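Local coordinates for tyrosine recombinase XerH (Helicobacter pylori, PDB 5JK0), which cuts and rejoins DNA as a site-specific tyrosine recombinase in chromosome segregation, and is captured here on its difH DNA before cleavage, at residues L24-T29 with L46-N50; T75-L80 with N128-L133; L258-L262 with L274-N278. All blocks are in the same frame, centred on the assembly; numbering follows the deposited sequence.

Interaction 1: residues L24-T29 with L46-N50; sequences LRYKCT and LNELN. With nucleotides of chain G.
The aliphatic stem of Arg25 lies alongside Leu49, the two side chains running opposite ways, and makes the tight half of this contact. CB and CG of Arg25 lie against CB of Leu49, CG at 3.7 Å, while CD1 of Leu49 reaches back to CA of Arg25. Toward Cys28 and Thr29, CD2 of Leu46 is wedged between CB of Cys28 at 4.0 Å and CG2 of Thr29 at 3.9 Å, and the sulfur of Cys28 rests near CD1 of Leu49. Thr29 is the exposed edge of this apolar patch.

The polar half lies farther out, where Asn50 is exposed. Fully extended from CG to NE, with CG trans to the backbone N (chi1 -172°), Arg25 carries its guanidinium past Leu49 to the backbone of Leu46. There NE donates to the carbonyl O of Leu46 over 3.0 Å, a fairly straight bond of 161° with the oxygen close to the guanidinium plane. The bond from NH1 of Arg25 to OD1 of Asn50, at 2.8 Å, is weak and strongly bent; the amide lies at 46° to the guanidinium, and its ND2 sits above one face, toward the rim. The Leu46 carbonyl is the stronger of the two holds and would limit the group's rotation.

Lys27, on the same helix, turns instead to the DNA, its NZ bonding OP2 of DT19 of chain G at 2.7 Å. The contact joins helices 12-30 and 39-48 in the SAM-like N-terminal region; Leu49 continues onto Leu58 and Val61 of helix 55-68, and Leu24 packs on Cys62 of that helix and on Tyr76 of helix 74-93.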
loop_
_atom_site.group_PDB
_atom_site.type_symbol
_atom_site.label_atom_id
_atom_site.label_comp_id
_atom_site.label_asym_id
_atom_site.label_seq_id
_atom_site.Cartn_x
_atom_site.Cartn_y
_atom_site.Cartn_z
ATOM N N LEU D 24 -18.700 15.480 -22.838
ATOM C CA LEU D 24 -18.543 14.354 -23.751
ATOM C C LEU D 24 -18.066 14.803 -25.130
ATOM O O LEU D 24 -17.356 14.068 -25.814
ATOM C CB LEU D 24 -19.855 13.577 -23.873
ATOM C CG LEU D 24 -20.265 12.774 -22.635
ATOM C CD1 LEU D 24 -21.614 12.104 -22.844
ATOM C CD2 LEU D 24 -19.198 11.745 -22.293
ATOM N N ARG D 25 -18.453 16.009 -25.537
ATOM C CA ARG D 25 -17.990 16.548 -26.810
ATOM C C ARG D 25 -16.512 16.900 -26.724
ATOM O O ARG D 25 -15.762 16.713 -27.682
ATOM C CB ARG D 25 -18.796 17.783 -27.220
ATOM C CG ARG D 25 -18.484 18.259 -28.636
ATOM C CD ARG D 25 -19.129 19.598 -28.945
ATOM N NE ARG D 25 -19.003 19.944 -30.359
ATOM C CZ ARG D 25 -17.941 20.537 -30.895
ATOM N NH1 ARG D 25 -17.918 20.813 -32.192
ATOM N NH2 ARG D 25 -16.901 20.852 -30.136
ATOM N N TYR D 26 -16.101 17.413 -25.568
ATOM C CA TYR D 26 -14.703 17.749 -25.333
ATOM C C TYR D 26 -13.824 16.505 -25.375
ATOM O O TYR D 26 -12.725 16.530 -25.927
ATOM C CB TYR D 26 -14.535 18.460 -23.990
ATOM C CG TYR D 26 -13.112 18.449 -23.480
ATOM C CD1 TYR D 26 -12.133 19.228 -24.084
ATOM C CD2 TYR D 26 -12.747 17.659 -22.398
ATOM C CE1 TYR D 26 -10.829 19.219 -23.625
ATOM C CE2 TYR D 26 -11.447 17.644 -21.931
ATOM C CZ TYR D 26 -10.493 18.427 -22.547
ATOM O OH TYR D 26 -9.197 18.417 -22.087
ATOM N N LYS D 27 -14.316 15.420 -24.785
ATOM C CA LYS D 27 -13.574 14.166 -24.766
ATOM C C LYS D 27 -13.431 13.599 -26.174
ATOM O O LYS D 27 -12.409 13.006 -26.505
ATOM C CB LYS D 27 -14.257 13.147 -23.851
ATOM C CG LYS D 27 -14.406 13.610 -22.410
ATOM C CD LYS D 27 -13.072 14.016 -21.805
ATOM C CE LYS D 27 -12.144 12.823 -21.644
ATOM N NZ LYS D 27 -10.857 13.207 -20.997
ATOM N N CYS D 28 -14.451 13.795 -27.002
ATOM C CA CYS D 28 -14.417 13.314 -28.379
ATOM C C CYS D 28 -13.317 13.995 -29.189
ATOM O O CYS D 28 -12.759 13.402 -30.112
ATOM C CB CYS D 28 -15.770 13.528 -29.059
ATOM S SG CYS D 28 -17.047 12.347 -28.569
ATOM N N THR D 29 -13.006 15.238 -28.836
ATOM C CA THR D 29 -11.990 16.000 -29.553
ATOM C C THR D 29 -10.611 15.856 -28.916
ATOM O O THR D 29 -9.592 16.076 -29.572
ATOM C CB THR D 29 -12.356 17.496 -29.624
ATOM O OG1 THR D 29 -12.432 18.037 -28.299
ATOM C CG2 THR D 29 -13.695 17.685 -30.321
ATOM N N LEU D 46 -20.069 15.552 -33.590
ATOM C CA LEU D 46 -19.658 16.821 -33.001
ATOM C C LEU D 46 -20.713 17.896 -33.238
ATOM O O LEU D 46 -20.924 18.769 -32.395
ATOM C CB LEU D 46 -18.311 17.269 -33.572
ATOM C CG LEU D 46 -17.114 16.350 -33.318
ATOM C CD1 LEU D 46 -15.857 16.925 -33.952
ATOM C CD2 LEU D 46 -16.912 16.123 -31.828
ATOM N N ASN D 47 -21.373 17.826 -34.390
ATOM C CA ASN D 47 -22.422 18.777 -34.732
ATOM C C ASN D 47 -23.639 18.635 -33.824
ATOM O O ASN D 47 -24.234 19.629 -33.411
ATOM C CB ASN D 47 -22.839 18.609 -36.195
ATOM N N GLU D 48 -24.003 17.394 -33.514
ATOM C CA GLU D 48 -25.145 17.133 -32.644
ATOM C C GLU D 48 -24.849 17.544 -31.206
ATOM O O GLU D 48 -25.737 18.005 -30.489
ATOM C CB GLU D 48 -25.536 15.655 -32.691
ATOM C CG GLU D 48 -25.923 15.156 -34.071
ATOM C CD GLU D 48 -26.517 13.761 -34.036
ATOM O OE1 GLU D 48 -27.329 13.483 -33.127
ATOM O OE2 GLU D 48 -26.170 12.941 -34.913
ATOM N N LEU D 49 -23.597 17.381 -30.794
ATOM C CA LEU D 49 -23.193 17.680 -29.423
ATOM C C LEU D 49 -23.023 19.177 -29.180
ATOM O O LEU D 49 -22.819 19.606 -28.045
ATOM C CB LEU D 49 -21.895 16.944 -29.082
ATOM C CG LEU D 49 -21.985 15.419 -29.001
ATOM C CD1 LEU D 49 -20.609 14.807 -28.789
ATOM C CD2 LEU D 49 -22.936 14.997 -27.890
ATOM N N ASN D 50 -23.107 19.971 -30.245
ATOM C CA ASN D 50 -23.008 21.421 -30.120
ATOM C C ASN D 50 -24.307 22.043 -29.624
ATOM O O ASN D 50 -24.346 23.221 -29.266
ATOM C CB ASN D 50 -22.609 22.051 -31.455
ATOM C CG ASN D 50 -21.106 22.150 -31.625
ATOM O OD1 ASN D 50 -20.539 21.608 -32.573
ATOM N ND2 ASN D 50 -20.453 22.849 -30.703
ATOM P P DT G 19 -7.877 11.349 -19.904
ATOM O OP1 DT G 19 -7.324 12.665 -19.520
ATOM O OP2 DT G 19 -9.332 11.194 -20.128
ATOM O "O5'" DT G 19 -7.135 10.833 -21.225
ATOM C "C5'" DT G 19 -5.708 10.813 -21.272
ATOM C "C4'" DT G 19 -5.194 9.520 -21.890
ATOM O "O4'" DT G 19 -5.311 8.437 -20.931
ATOM C "C3'" DT G 19 -5.928 9.058 -23.154
ATOM O "O3'" DT G 19 -4.988 8.739 -24.170
ATOM C "C2'" DT G 19 -6.697 7.820 -22.691
ATOM C "C1'" DT G 19 -5.793 7.294 -21.590
ATOM N N1 DT G 19 -6.495 6.435 -20.596
ATOM C C2 DT G 19 -6.054 5.149 -20.386
ATOM O O2 DT G 19 -5.105 4.663 -20.977
ATOM N N3 DT G 19 -6.766 4.444 -19.452
ATOM C C4 DT G 19 -7.854 4.887 -18.723
ATOM O O4 DT G 19 -8.428 4.177 -17.904
ATOM C C5 DT G 19 -8.266 6.245 -18.991
ATOM C C7 DT G 19 -9.434 6.837 -18.260
ATOM C C6 DT G 19 -7.574 6.946 -19.904
#

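Interaction 2: residues T75-L80 with N128-L133; sequences TYALPL and NYRIAL. With nucleotides of chain G; nucleotides of chain H.
Pro79 sets its side chain roughly at right angles to that of Tyr129, with CB over the middle of the ring, at a kink in helix 74-93 where the proline nitrogen has no bond to the preceding turn. CB of Pro79 stands 3.9 Å from the Tyr129 ring centroid and only 7° off the normal, a CH-pi contact squarely over the face, while CG of Pro79 covers CE1. CD2 of Leu78 reaches the hydroxyl end of the same ring, 3.3 Å from OH.

The two helices cross almost perpendicularly, at -89°, with their axes 8.9 Å apart. Ala132 is the knob of a knobs-into-holes fit, its methyl set among Thr75, Tyr76, Pro79 and Leu80; the short side chain lets Tyr76 CD1 come within 3.9 Å of its CA. Farther along, CD2 of Leu80 meets CD2 of Leu133 at 4.0 Å.

The other end of the crossing, within the core-binding domain, faces the DNA. A chi1 of -50° puts OG1 of Thr75 opposite its carbonyl carbon and turns it to the base, leaving CG2 toward CB of Asn128; OG1 donates to O4 of DT20 of chain G over 2.8 Å. Asn128 meets the major-groove edge of DA11 of chain H: its OD1 accepts from N6 at 3.3 Å, and ND2 gives a weak bond to N7. This paired use of an asparagine amide is a classic way to read adenine. Ile131 places CG2 3.9 Å from the methyl C7 of DT19 of chain G.

Helix 107-117 backs the crossing, Tyr129 packing on Leu114 and Leu133 on Phe113 and Leu114, while helix 12-30 brings Phe23 against Leu80 and Lys27 against Tyr76.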
loop_
_atom_site.group_PDB
_atom_site.type_symbol
_atom_site.label_atom_id
_atom_site.label_comp_id
_atom_site.label_asym_id
_atom_site.label_seq_id
_atom_site.Cartn_x
_atom_site.Cartn_y
_atom_site.Cartn_z
ATOM N N THR D 75 -15.697 4.807 -22.151
ATOM C CA THR D 75 -15.326 4.808 -20.741
ATOM C C THR D 75 -16.072 5.896 -19.967
ATOM O O THR D 75 -16.311 5.764 -18.765
ATOM C CB THR D 75 -13.804 5.007 -20.573
ATOM O OG1 THR D 75 -13.106 4.082 -21.416
ATOM C CG2 THR D 75 -13.380 4.781 -19.128
ATOM N N TYR D 76 -16.455 6.960 -20.664
ATOM C CA TYR D 76 -17.074 8.112 -20.015
ATOM C C TYR D 76 -18.584 8.198 -20.238
ATOM O O TYR D 76 -19.313 8.698 -19.381
ATOM C CB TYR D 76 -16.415 9.403 -20.503
ATOM C CG TYR D 76 -14.976 9.558 -20.065
ATOM C CD1 TYR D 76 -14.662 10.150 -18.848
ATOM C CD2 TYR D 76 -13.932 9.112 -20.866
ATOM C CE1 TYR D 76 -13.350 10.294 -18.441
ATOM C CE2 TYR D 76 -12.615 9.253 -20.467
ATOM C CZ TYR D 76 -12.331 9.844 -19.253
ATOM O OH TYR D 76 -11.022 9.986 -18.849
ATOM N N ALA D 77 -19.045 7.711 -21.386
ATOM C CA ALA D 77 -20.434 7.896 -21.804
ATOM C C ALA D 77 -21.447 7.253 -20.856
ATOM O O ALA D 77 -22.237 7.950 -20.217
ATOM C CB ALA D 77 -20.628 7.354 -23.213
ATOM N N LEU D 78 -21.421 5.928 -20.773
ATOM C CA LEU D 78 -22.408 5.185 -19.989
ATOM C C LEU D 78 -22.453 5.552 -18.495
ATOM O O LEU D 78 -23.542 5.756 -17.958
ATOM C CB LEU D 78 -22.177 3.676 -20.144
ATOM C CG LEU D 78 -23.139 2.751 -19.391
ATOM C CD1 LEU D 78 -23.694 1.680 -20.317
ATOM C CD2 LEU D 78 -22.447 2.113 -18.196
ATOM N N PRO D 79 -21.289 5.636 -17.814
ATOM C CA PRO D 79 -21.377 5.944 -16.379
ATOM C C PRO D 79 -22.021 7.297 -16.065
ATOM O O PRO D 79 -22.700 7.424 -15.047
ATOM C CB PRO D 79 -19.912 5.936 -15.929
ATOM C CG PRO D 79 -19.223 5.065 -16.910
ATOM C CD PRO D 79 -19.899 5.345 -18.215
ATOM N N LEU D 80 -21.818 8.287 -16.929
ATOM C CA LEU D 80 -22.367 9.620 -16.689
ATOM C C LEU D 80 -23.860 9.686 -17.010
ATOM O O LEU D 80 -24.603 10.431 -16.375
ATOM C CB LEU D 80 -21.601 10.668 -17.498
ATOM C CG LEU D 80 -20.134 10.852 -17.095
ATOM C CD1 LEU D 80 -19.524 12.057 -17.794
ATOM C CD2 LEU D 80 -19.994 10.975 -15.583
ATOM N N ASN D 128 -13.425 2.768 -13.128
ATOM C CA ASN D 128 -13.780 3.507 -14.337
ATOM C C ASN D 128 -14.899 4.513 -14.084
ATOM O O ASN D 128 -14.865 5.632 -14.596
ATOM C CB ASN D 128 -14.194 2.545 -15.450
ATOM C CG ASN D 128 -13.045 1.687 -15.938
ATOM O OD1 ASN D 128 -11.877 2.047 -15.787
ATOM N ND2 ASN D 128 -13.371 0.547 -16.533
ATOM N N TYR D 129 -15.892 4.100 -13.301
ATOM C CA TYR D 129 -16.990 4.980 -12.916
ATOM C C TYR D 129 -16.473 6.181 -12.134
ATOM O O TYR D 129 -16.890 7.314 -12.368
ATOM C CB TYR D 129 -18.023 4.220 -12.081
ATOM C CG TYR D 129 -19.051 3.461 -12.887
ATOM C CD1 TYR D 129 -18.667 2.568 -13.877
ATOM C CD2 TYR D 129 -20.407 3.626 -12.644
ATOM C CE1 TYR D 129 -19.607 1.869 -14.613
ATOM C CE2 TYR D 129 -21.354 2.931 -13.372
ATOM C CZ TYR D 129 -20.947 2.053 -14.355
ATOM O OH TYR D 129 -21.889 1.359 -15.080
ATOM N N ARG D 130 -15.563 5.915 -11.202
ATOM C CA ARG D 130 -14.967 6.958 -10.377
ATOM C C ARG D 130 -14.198 7.968 -11.226
ATOM O O ARG D 130 -14.366 9.176 -11.069
ATOM C CB ARG D 130 -14.041 6.338 -9.327
ATOM C CG ARG D 130 -13.283 7.349 -8.488
ATOM C CD ARG D 130 -12.368 6.654 -7.492
ATOM N NE ARG D 130 -11.536 7.603 -6.760
ATOM C CZ ARG D 130 -10.358 8.046 -7.188
ATOM N NH1 ARG D 130 -9.873 7.624 -8.348
ATOM N NH2 ARG D 130 -9.665 8.910 -6.459
ATOM N N ILE D 131 -13.359 7.460 -12.124
ATOM C CA ILE D 131 -12.584 8.305 -13.029
ATOM C C ILE D 131 -13.501 9.160 -13.906
ATOM O O ILE D 131 -13.216 10.331 -14.166
ATOM C CB ILE D 131 -11.656 7.456 -13.925
ATOM C CG1 ILE D 131 -10.578 6.775 -13.080
ATOM C CG2 ILE D 131 -11.007 8.309 -15.006
ATOM C CD1 ILE D 131 -9.693 5.834 -13.866
ATOM N N ALA D 132 -14.610 8.571 -14.345
ATOM C CA ALA D 132 -15.580 9.281 -15.173
ATOM C C ALA D 132 -16.218 10.437 -14.409
ATOM O O ALA D 132 -16.312 11.554 -14.921
ATOM C CB ALA D 132 -16.648 8.324 -15.674
ATOM N N LEU D 133 -16.650 10.159 -13.182
ATOM C CA LEU D 133 -17.272 11.172 -12.332
ATOM C C LEU D 133 -16.301 12.302 -12.003
ATOM O O LEU D 133 -16.677 13.475 -12.008
ATOM C CB LEU D 133 -17.795 10.541 -11.038
ATOM C CG LEU D 133 -19.017 9.626 -11.152
ATOM C CD1 LEU D 133 -19.280 8.922 -9.829
ATOM C CD2 LEU D 133 -20.244 10.411 -11.593
ATOM P P DT G 19 -7.877 11.349 -19.904
ATOM O OP1 DT G 19 -7.324 12.665 -19.520
ATOM O OP2 DT G 19 -9.332 11.194 -20.128
ATOM O "O5'" DT G 19 -7.135 10.833 -21.225
ATOM C "C5'" DT G 19 -5.708 10.813 -21.272
ATOM C "C4'" DT G 19 -5.194 9.520 -21.890
ATOM O "O4'" DT G 19 -5.311 8.437 -20.931
ATOM C "C3'" DT G 19 -5.928 9.058 -23.154
ATOM O "O3'" DT G 19 -4.988 8.739 -24.170
ATOM C "C2'" DT G 19 -6.697 7.820 -22.691
ATOM C "C1'" DT G 19 -5.793 7.294 -21.590
ATOM N N1 DT G 19 -6.495 6.435 -20.596
ATOM C C2 DT G 19 -6.054 5.149 -20.386
ATOM O O2 DT G 19 -5.105 4.663 -20.977
ATOM N N3 DT G 19 -6.766 4.444 -19.452
ATOM C C4 DT G 19 -7.854 4.887 -18.723
ATOM O O4 DT G 19 -8.428 4.177 -17.904
ATOM C C5 DT G 19 -8.266 6.245 -18.991
ATOM C C7 DT G 19 -9.434 6.837 -18.260
ATOM C C6 DT G 19 -7.574 6.946 -19.904
ATOM P P DT G 20 -5.475 8.527 -25.687
ATOM O OP1 DT G 20 -4.394 9.023 -26.568
ATOM O OP2 DT G 20 -6.840 9.083 -25.809
ATOM O "O5'" DT G 20 -5.577 6.938 -25.840
ATOM C "C5'" DT G 20 -4.408 6.139 -25.717
ATOM C "C4'" DT G 20 -4.760 4.663 -25.648
ATOM O "O4'" DT G 20 -5.483 4.390 -24.427
ATOM C "C3'" DT G 20 -5.645 4.147 -26.791
ATOM O "O3'" DT G 20 -4.931 3.179 -27.558
ATOM C "C2'" DT G 20 -6.867 3.532 -26.086
ATOM C "C1'" DT G 20 -6.367 3.330 -24.664
ATOM N N1 DT G 20 -7.448 3.373 -23.637
ATOM C C2 DT G 20 -7.690 2.258 -22.870
ATOM O O2 DT G 20 -7.062 1.220 -22.983
ATOM N N3 DT G 20 -8.701 2.400 -21.956
ATOM C C4 DT G 20 -9.480 3.522 -21.739
ATOM O O4 DT G 20 -10.368 3.552 -20.893
ATOM C C5 DT G 20 -9.175 4.658 -22.578
ATOM C C7 DT G 20 -9.953 5.932 -22.435
ATOM C C6 DT G 20 -8.185 4.530 -23.476
ATOM P P DA H 11 -11.341 -8.006 -14.697
ATOM O OP1 DA H 11 -10.356 -9.036 -15.091
ATOM O OP2 DA H 11 -12.131 -8.176 -13.458
ATOM O "O5'" DA H 11 -10.613 -6.582 -14.606
ATOM C "C5'" DA H 11 -9.235 -6.458 -14.940
ATOM C "C4'" DA H 11 -9.039 -6.375 -16.445
ATOM O "O4'" DA H 11 -9.847 -5.294 -16.983
ATOM C "C3'" DA H 11 -7.600 -6.101 -16.886
ATOM O "O3'" DA H 11 -7.223 -6.999 -17.919
ATOM C "C2'" DA H 11 -7.632 -4.655 -17.379
ATOM C "C1'" DA H 11 -9.069 -4.511 -17.857
ATOM N N9 DA H 11 -9.557 -3.135 -17.804
ATOM C C8 DA H 11 -10.400 -2.596 -16.873
ATOM N N7 DA H 11 -10.666 -1.327 -17.071
ATOM C C5 DA H 11 -9.944 -1.009 -18.209
ATOM C C6 DA H 11 -9.800 0.189 -18.939
ATOM N N6 DA H 11 -10.408 1.332 -18.607
ATOM N N1 DA H 11 -9.004 0.164 -20.029
ATOM C C2 DA H 11 -8.398 -0.983 -20.359
ATOM N N3 DA H 11 -8.456 -2.167 -19.751
ATOM C C4 DA H 11 -9.254 -2.112 -18.673
#

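Interaction 3: residues L258-L262 with L274-N278; sequences LKEWL and LLFCN. With nucleotides of chain H.
Helix 255-264 faces an irregular segment at 274-278, and the backbones stay well apart, with 8.1 Å between the nearest CA atoms, those of Leu262 and Leu275. Side chains bridge that gap, chiefly Trp261. With chi1 at 162°, its indole leaves the helix on the side away from its own amide nitrogen and reaches the loop, where NE1 donates to the carbonyl O of Leu275 at 3.1 Å. The oxygen lies close to the indole plane, but the donor is well above the carbonyl plane and the bond is bent to 144°.

In the catalytic domain of this tyrosine recombinase, the contact pins the loop before helix 286-300 to helix 255-264, away from the predicted active-site residues. CD1 of Leu275 fills the angle between Trp261 and Leu262, 3.8 Å from CD2 of Leu262 and 4.0 Å from CD1 of Trp261. Phe276 lies nearly parallel to the indole, at 13°, yet slid so far aside that the rings barely overlap; CG of Leu275 covers one of its faces. Tyr268 meets Trp261 edge-to-face, and Leu203 of helix 198-211 packs on both Leu258 and Trp261. At the end of the 274-278 segment, ND2 of Asn278 hydrogen-bonds a DNA phosphate.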
loop_
_atom_site.group_PDB
_atom_site.type_symbol
_atom_site.label_atom_id
_atom_site.label_comp_id
_atom_site.label_asym_id
_atom_site.label_seq_id
_atom_site.Cartn_x
_atom_site.Cartn_y
_atom_site.Cartn_z
ATOM N N LEU D 258 0.205 -17.496 -46.686
ATOM C CA LEU D 258 0.174 -16.146 -47.240
ATOM C C LEU D 258 -0.026 -16.166 -48.752
ATOM O O LEU D 258 -0.785 -15.365 -49.295
ATOM C CB LEU D 258 1.459 -15.394 -46.888
ATOM C CG LEU D 258 1.546 -13.942 -47.361
ATOM C CD1 LEU D 258 0.414 -13.117 -46.771
ATOM C CD2 LEU D 258 2.897 -13.341 -47.001
ATOM N N LYS D 259 0.656 -17.086 -49.426
ATOM C CA LYS D 259 0.521 -17.225 -50.870
ATOM C C LYS D 259 -0.890 -17.666 -51.244
ATOM O O LYS D 259 -1.472 -17.168 -52.206
ATOM C CB LYS D 259 1.547 -18.223 -51.414
ATOM N N GLU D 260 -1.437 -18.597 -50.469
ATOM C CA GLU D 260 -2.767 -19.135 -50.734
ATOM C C GLU D 260 -3.858 -18.099 -50.480
ATOM O O GLU D 260 -4.827 -18.006 -51.236
ATOM C CB GLU D 260 -3.015 -20.378 -49.877
ATOM C CG GLU D 260 -4.366 -21.032 -50.108
ATOM C CD GLU D 260 -4.585 -22.242 -49.222
ATOM O OE1 GLU D 260 -3.703 -22.540 -48.390
ATOM O OE2 GLU D 260 -5.642 -22.897 -49.358
ATOM N N TRP D 261 -3.697 -17.320 -49.415
ATOM C CA TRP D 261 -4.697 -16.325 -49.038
ATOM C C TRP D 261 -4.738 -15.150 -50.013
ATOM O O TRP D 261 -5.816 -14.674 -50.370
ATOM C CB TRP D 261 -4.441 -15.820 -47.616
ATOM C CG TRP D 261 -5.125 -14.521 -47.300
ATOM C CD1 TRP D 261 -4.534 -13.375 -46.852
ATOM C CD2 TRP D 261 -6.525 -14.230 -47.418
ATOM N NE1 TRP D 261 -5.478 -12.392 -46.677
ATOM C CE2 TRP D 261 -6.706 -12.890 -47.021
ATOM C CE3 TRP D 261 -7.640 -14.972 -47.821
ATOM C CZ2 TRP D 261 -7.959 -12.278 -47.013
ATOM C CZ3 TRP D 261 -8.881 -14.361 -47.815
ATOM C CH2 TRP D 261 -9.031 -13.028 -47.411
ATOM N N LEU D 262 -3.568 -14.688 -50.443
ATOM C CA LEU D 262 -3.488 -13.570 -51.380
ATOM C C LEU D 262 -4.157 -13.902 -52.710
ATOM O O LEU D 262 -4.660 -13.014 -53.399
ATOM C CB LEU D 262 -2.032 -13.167 -51.613
ATOM C CG LEU D 262 -1.356 -12.417 -50.463
ATOM C CD1 LEU D 262 0.100 -12.129 -50.791
ATOM C CD2 LEU D 262 -2.105 -11.131 -50.147
ATOM N N LEU D 274 -5.281 -3.488 -47.655
ATOM C CA LEU D 274 -5.504 -4.141 -46.371
ATOM C C LEU D 274 -5.416 -5.655 -46.542
ATOM O O LEU D 274 -6.062 -6.221 -47.423
ATOM C CB LEU D 274 -6.862 -3.739 -45.796
ATOM C CG LEU D 274 -7.148 -4.095 -44.339
ATOM C CD1 LEU D 274 -6.162 -3.399 -43.409
ATOM C CD2 LEU D 274 -8.577 -3.724 -43.981
ATOM N N LEU D 275 -4.610 -6.305 -45.707
ATOM C CA LEU D 275 -4.361 -7.737 -45.853
ATOM C C LEU D 275 -5.593 -8.574 -45.522
ATOM O O LEU D 275 -6.063 -9.354 -46.349
ATOM C CB LEU D 275 -3.186 -8.169 -44.972
ATOM C CG LEU D 275 -2.757 -9.631 -45.118
ATOM C CD1 LEU D 275 -2.427 -9.947 -46.568
ATOM C CD2 LEU D 275 -1.569 -9.936 -44.221
ATOM N N PHE D 276 -6.111 -8.412 -44.309
ATOM C CA PHE D 276 -7.296 -9.149 -43.885
ATOM C C PHE D 276 -8.549 -8.295 -44.045
ATOM O O PHE D 276 -8.554 -7.113 -43.699
ATOM C CB PHE D 276 -7.151 -9.611 -42.434
ATOM C CG PHE D 276 -5.927 -10.446 -42.184
ATOM C CD1 PHE D 276 -5.892 -11.779 -42.559
ATOM C CD2 PHE D 276 -4.813 -9.899 -41.570
ATOM C CE1 PHE D 276 -4.766 -12.549 -42.331
ATOM C CE2 PHE D 276 -3.684 -10.664 -41.339
ATOM C CZ PHE D 276 -3.661 -11.990 -41.719
ATOM N N CYS D 277 -9.611 -8.895 -44.571
ATOM C CA CYS D 277 -10.855 -8.171 -44.798
ATOM C C CYS D 277 -12.072 -9.084 -44.701
ATOM O O CYS D 277 -11.965 -10.298 -44.869
ATOM C CB CYS D 277 -10.830 -7.487 -46.166
ATOM S SG CYS D 277 -10.729 -8.627 -47.568
ATOM N N ASN D 278 -13.228 -8.489 -44.426
ATOM C CA ASN D 278 -14.481 -9.231 -44.409
ATOM C C ASN D 278 -15.006 -9.443 -45.824
ATOM O O ASN D 278 -14.313 -9.156 -46.799
ATOM C CB ASN D 278 -15.526 -8.510 -43.548
ATOM C CG ASN D 278 -15.689 -7.044 -43.918
ATOM O OD1 ASN D 278 -15.500 -6.652 -45.071
ATOM N ND2 ASN D 278 -16.041 -6.225 -42.934
ATOM P P DG H 4 -16.962 -12.625 -42.686
ATOM O OP1 DG H 4 -17.123 -11.286 -43.293
ATOM O OP2 DG H 4 -15.870 -13.511 -43.147
ATOM O "O5'" DG H 4 -16.833 -12.472 -41.095
ATOM C "C5'" DG H 4 -16.895 -11.185 -40.480
ATOM C "C4'" DG H 4 -18.328 -10.686 -40.386
ATOM O "O4'" DG H 4 -19.182 -11.744 -39.901
ATOM C "C3'" DG H 4 -18.546 -9.548 -39.409
ATOM O "O3'" DG H 4 -18.252 -8.305 -40.031
ATOM C "C2'" DG H 4 -20.035 -9.673 -39.087
ATOM C "C1'" DG H 4 -20.297 -11.179 -39.235
ATOM N N9 DG H 4 -20.489 -11.877 -37.963
ATOM C C8 DG H 4 -19.798 -12.976 -37.512
ATOM N N7 DG H 4 -20.189 -13.391 -36.339
ATOM C C5 DG H 4 -21.205 -12.512 -35.986
ATOM C C6 DG H 4 -22.005 -12.465 -34.820
ATOM O O6 DG H 4 -21.970 -13.215 -33.834
ATOM N N1 DG H 4 -22.919 -11.414 -34.863
ATOM C C2 DG H 4 -23.044 -10.523 -35.902
ATOM N N2 DG H 4 -23.982 -9.575 -35.762
ATOM N N3 DG H 4 -22.301 -10.557 -37.002
ATOM C C4 DG H 4 -21.405 -11.574 -36.977
#

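How the interactions relate
Following the chain from the N terminus, interaction 1 closes first, bringing helix 39-48 back against helix 12-30 over a short loop. Interaction 2 then closes a wider loop that includes helix 107-117, by crossing helix 123-143 over helix 74-93. Interaction 3 comes last, a short excursion of eleven residues that brings 274-278 back against helix 255-264. The three follow in series; none encloses another. Interactions 1 and 2 touch where helix 12-30 meets helix 74-93, so they form one continuous part of the N-terminal DNA-binding region. Interaction 3 belongs to the catalytic domain, its centre about 37 Å from that of interaction 1 and about 39 Å from that of interaction 2.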